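Local coordinates for succinic semialdehyde dehydrogenase (Streptococcus pyogenes MGAS1882, PDB 4YWV), which probably catalyses the NAD(P)+-dependent oxidation of succinic semialdehyde to succinate, as a member of the aldehyde dehydrogenase family, at residues Ser163-Glu168 with Asn183-Tyr188. Sequence-based numbering, arbitrary orientation.
Sequences SAQSFE and NLFISY. With SSN (4-oxobutanoic acid), chain D.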
loop_
_atom_site.group_PDB
_atom_site.type_symbol
_atom_site.label_atom_id
_atom_site.label_comp_id
_atom_site.label_asym_id
_atom_site.label_seq_id
_atom_site.Cartn_x
_atom_site.Cartn_y
_atom_site.Cartn_z
ATOM N N SER A 163 -15.928 -6.101 23.943
ATOM C CA SER A 163 -14.961 -6.961 23.261
ATOM C C SER A 163 -13.653 -6.201 23.079
ATOM O O SER A 163 -12.568 -6.721 23.352
ATOM C CB SER A 163 -15.477 -7.373 21.875
ATOM O OG SER A 163 -16.699 -8.081 21.940
ATOM N N ALA A 164 -13.771 -4.958 22.610
ATOM C CA ALA A 164 -12.609 -4.110 22.361
ATOM C C ALA A 164 -11.814 -3.889 23.633
ATOM O O ALA A 164 -10.589 -3.989 23.642
ATOM C CB ALA A 164 -13.054 -2.775 21.789
ATOM N N GLN A 165 -12.526 -3.591 24.709
ATOM C CA GLN A 165 -11.893 -3.345 25.989
ATOM C C GLN A 165 -11.232 -4.592 26.549
ATOM O O GLN A 165 -10.128 -4.525 27.075
ATOM C CB GLN A 165 -12.912 -2.821 26.999
ATOM C CG GLN A 165 -12.270 -2.337 28.284
ATOM C CD GLN A 165 -13.281 -1.965 29.348
ATOM O OE1 GLN A 165 -13.993 -2.825 29.881
ATOM N NE2 GLN A 165 -13.349 -0.676 29.668
ATOM N N SER A 166 -11.898 -5.736 26.440
ATOM C CA SER A 166 -11.331 -6.970 26.973
ATOM C C SER A 166 -10.088 -7.413 26.204
ATOM O O SER A 166 -9.198 -8.041 26.771
ATOM C CB SER A 166 -12.378 -8.084 26.981
ATOM O OG SER A 166 -12.921 -8.283 25.691
ATOM N N PHE A 167 -10.012 -7.079 24.920
ATOM C CA PHE A 167 -8.840 -7.468 24.146
ATOM C C PHE A 167 -7.615 -6.764 24.704
ATOM O O PHE A 167 -6.544 -7.358 24.815
ATOM C CB PHE A 167 -9.015 -7.128 22.665
ATOM C CG PHE A 167 -8.026 -7.832 21.774
ATOM C CD1 PHE A 167 -6.757 -7.305 21.556
ATOM C CD2 PHE A 167 -8.339 -9.063 21.202
ATOM C CE1 PHE A 167 -5.818 -7.991 20.787
ATOM C CE2 PHE A 167 -7.405 -9.753 20.434
ATOM C CZ PHE A 167 -6.144 -9.215 20.229
ATOM N N GLU A 168 -7.770 -5.495 25.063
ATOM C CA GLU A 168 -6.656 -4.745 25.622
ATOM C C GLU A 168 -6.239 -5.411 26.929
ATOM O O GLU A 168 -5.053 -5.638 27.183
ATOM C CB GLU A 168 -7.057 -3.294 25.902
ATOM C CG GLU A 168 -5.895 -2.429 26.358
ATOM C CD GLU A 168 -6.312 -1.032 26.793
ATOM O OE1 GLU A 168 -7.106 -0.384 26.072
ATOM O OE2 GLU A 168 -5.822 -0.576 27.855
ATOM N N ASN A 183 -7.216 0.298 23.376
ATOM C CA ASN A 183 -8.527 0.463 22.786
ATOM C C ASN A 183 -8.891 1.938 22.901
ATOM O O ASN A 183 -8.620 2.565 23.921
ATOM C CB ASN A 183 -9.551 -0.394 23.528
ATOM C CG ASN A 183 -10.962 -0.128 23.066
ATOM O OD1 ASN A 183 -11.250 -0.179 21.869
ATOM N ND2 ASN A 183 -11.855 0.164 24.006
ATOM N N LEU A 184 -9.495 2.497 21.858
ATOM C CA LEU A 184 -9.881 3.907 21.881
ATOM C C LEU A 184 -11.378 4.116 21.673
ATOM O O LEU A 184 -11.895 3.935 20.566
ATOM C CB LEU A 184 -9.130 4.689 20.799
ATOM C CG LEU A 184 -7.625 4.474 20.687
ATOM C CD1 LEU A 184 -7.111 5.190 19.460
ATOM C CD2 LEU A 184 -6.929 4.969 21.934
ATOM N N PHE A 185 -12.080 4.491 22.733
ATOM C CA PHE A 185 -13.500 4.759 22.617
ATOM C C PHE A 185 -13.595 6.223 22.201
ATOM O O PHE A 185 -13.980 7.089 22.989
ATOM C CB PHE A 185 -14.199 4.540 23.959
ATOM C CG PHE A 185 -14.324 3.094 24.352
ATOM C CD1 PHE A 185 -14.666 2.134 23.410
ATOM C CD2 PHE A 185 -14.162 2.703 25.675
ATOM C CE1 PHE A 185 -14.853 0.806 23.779
ATOM C CE2 PHE A 185 -14.349 1.373 26.059
ATOM C CZ PHE A 185 -14.697 0.425 25.109
ATOM N N ILE A 186 -13.237 6.495 20.955
ATOM C CA ILE A 186 -13.242 7.854 20.448
ATOM C C ILE A 186 -14.273 8.085 19.347
ATOM O O ILE A 186 -14.897 7.152 18.841
ATOM C CB ILE A 186 -11.837 8.215 19.925
ATOM C CG1 ILE A 186 -11.398 7.189 18.875
ATOM C CG2 ILE A 186 -10.842 8.225 21.086
ATOM C CD1 ILE A 186 -9.958 7.355 18.394
ATOM N N SER A 187 -14.456 9.346 18.994
ATOM C CA SER A 187 -15.395 9.719 17.948
ATOM C C SER A 187 -14.654 9.660 16.615
ATOM O O SER A 187 -13.432 9.494 16.587
ATOM C CB SER A 187 -15.895 11.138 18.198
ATOM O OG SER A 187 -14.804 12.043 18.220
ATOM N N TYR A 188 -15.381 9.786 15.510
ATOM C CA TYR A 188 -14.726 9.774 14.210
ATOM C C TYR A 188 -13.950 11.076 14.004
ATOM O O TYR A 188 -13.102 11.182 13.123
ATOM C CB TYR A 188 -15.750 9.524 13.104
ATOM C CG TYR A 188 -16.001 8.042 12.916
ATOM C CD1 TYR A 188 -15.030 7.224 12.330
ATOM C CD2 TYR A 188 -17.178 7.440 13.376
ATOM C CE1 TYR A 188 -15.218 5.841 12.206
ATOM C CE2 TYR A 188 -17.378 6.054 13.260
ATOM C CZ TYR A 188 -16.392 5.261 12.673
ATOM O OH TYR A 188 -16.577 3.894 12.554
HETATM C C1 SSN D . -18.992 2.648 14.628
HETATM O O1 SSN D . -18.260 1.931 13.895
HETATM C C2 SSN D . -18.479 3.272 15.904
HETATM O O2 SSN D . -20.180 2.865 14.322
HETATM C C3 SSN D . -18.784 4.763 15.910
HETATM C C4 SSN D . -18.452 5.381 17.265
HETATM O O4 SSN D . -18.373 6.591 17.421
#
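E168 OE1 accepts a hydrogen bond from the backbone N of N183 at 2.8 Å, the one hydrogen bond between helix segment 163-168 and segment 183-188. It is nearly straight (170° at the hydrogen) but meets the carboxylate oxygen on its anti side, 34° out of the carboxylate plane. The extended E168 chain, with CG anti to the backbone N (chi1 -174°), carries the carboxylate across to that N-H. One helical turn earlier, the N183 amide lies against the methyl of A164, whose CB is 3.2 Å from N183 OD1. A164 CB and Q165 CB both approach the F185 ring obliquely, Q165 CB lying 4.2 Å from F185 CZ. N183 ND2 sits 3.0 Å above one face of that ring, offset toward the rim. The rings of Y3 and F17 also meet F185, which centres an inverse gamma turn. Farther along, Y188 OH donates to O1 of bound 4-oxobutanoic acid (2.9 Å), a site separate from the helix contact. Helix 161-174 is the beta-alpha-beta crossover between parallel strands 152-155 and 181-183, the latter outermost in its sheet within this chain, consistent with the family's Rossmann-like cofactor-binding domain; the contact joins it to the loop after strand 181-183, which leads into helix 188-196.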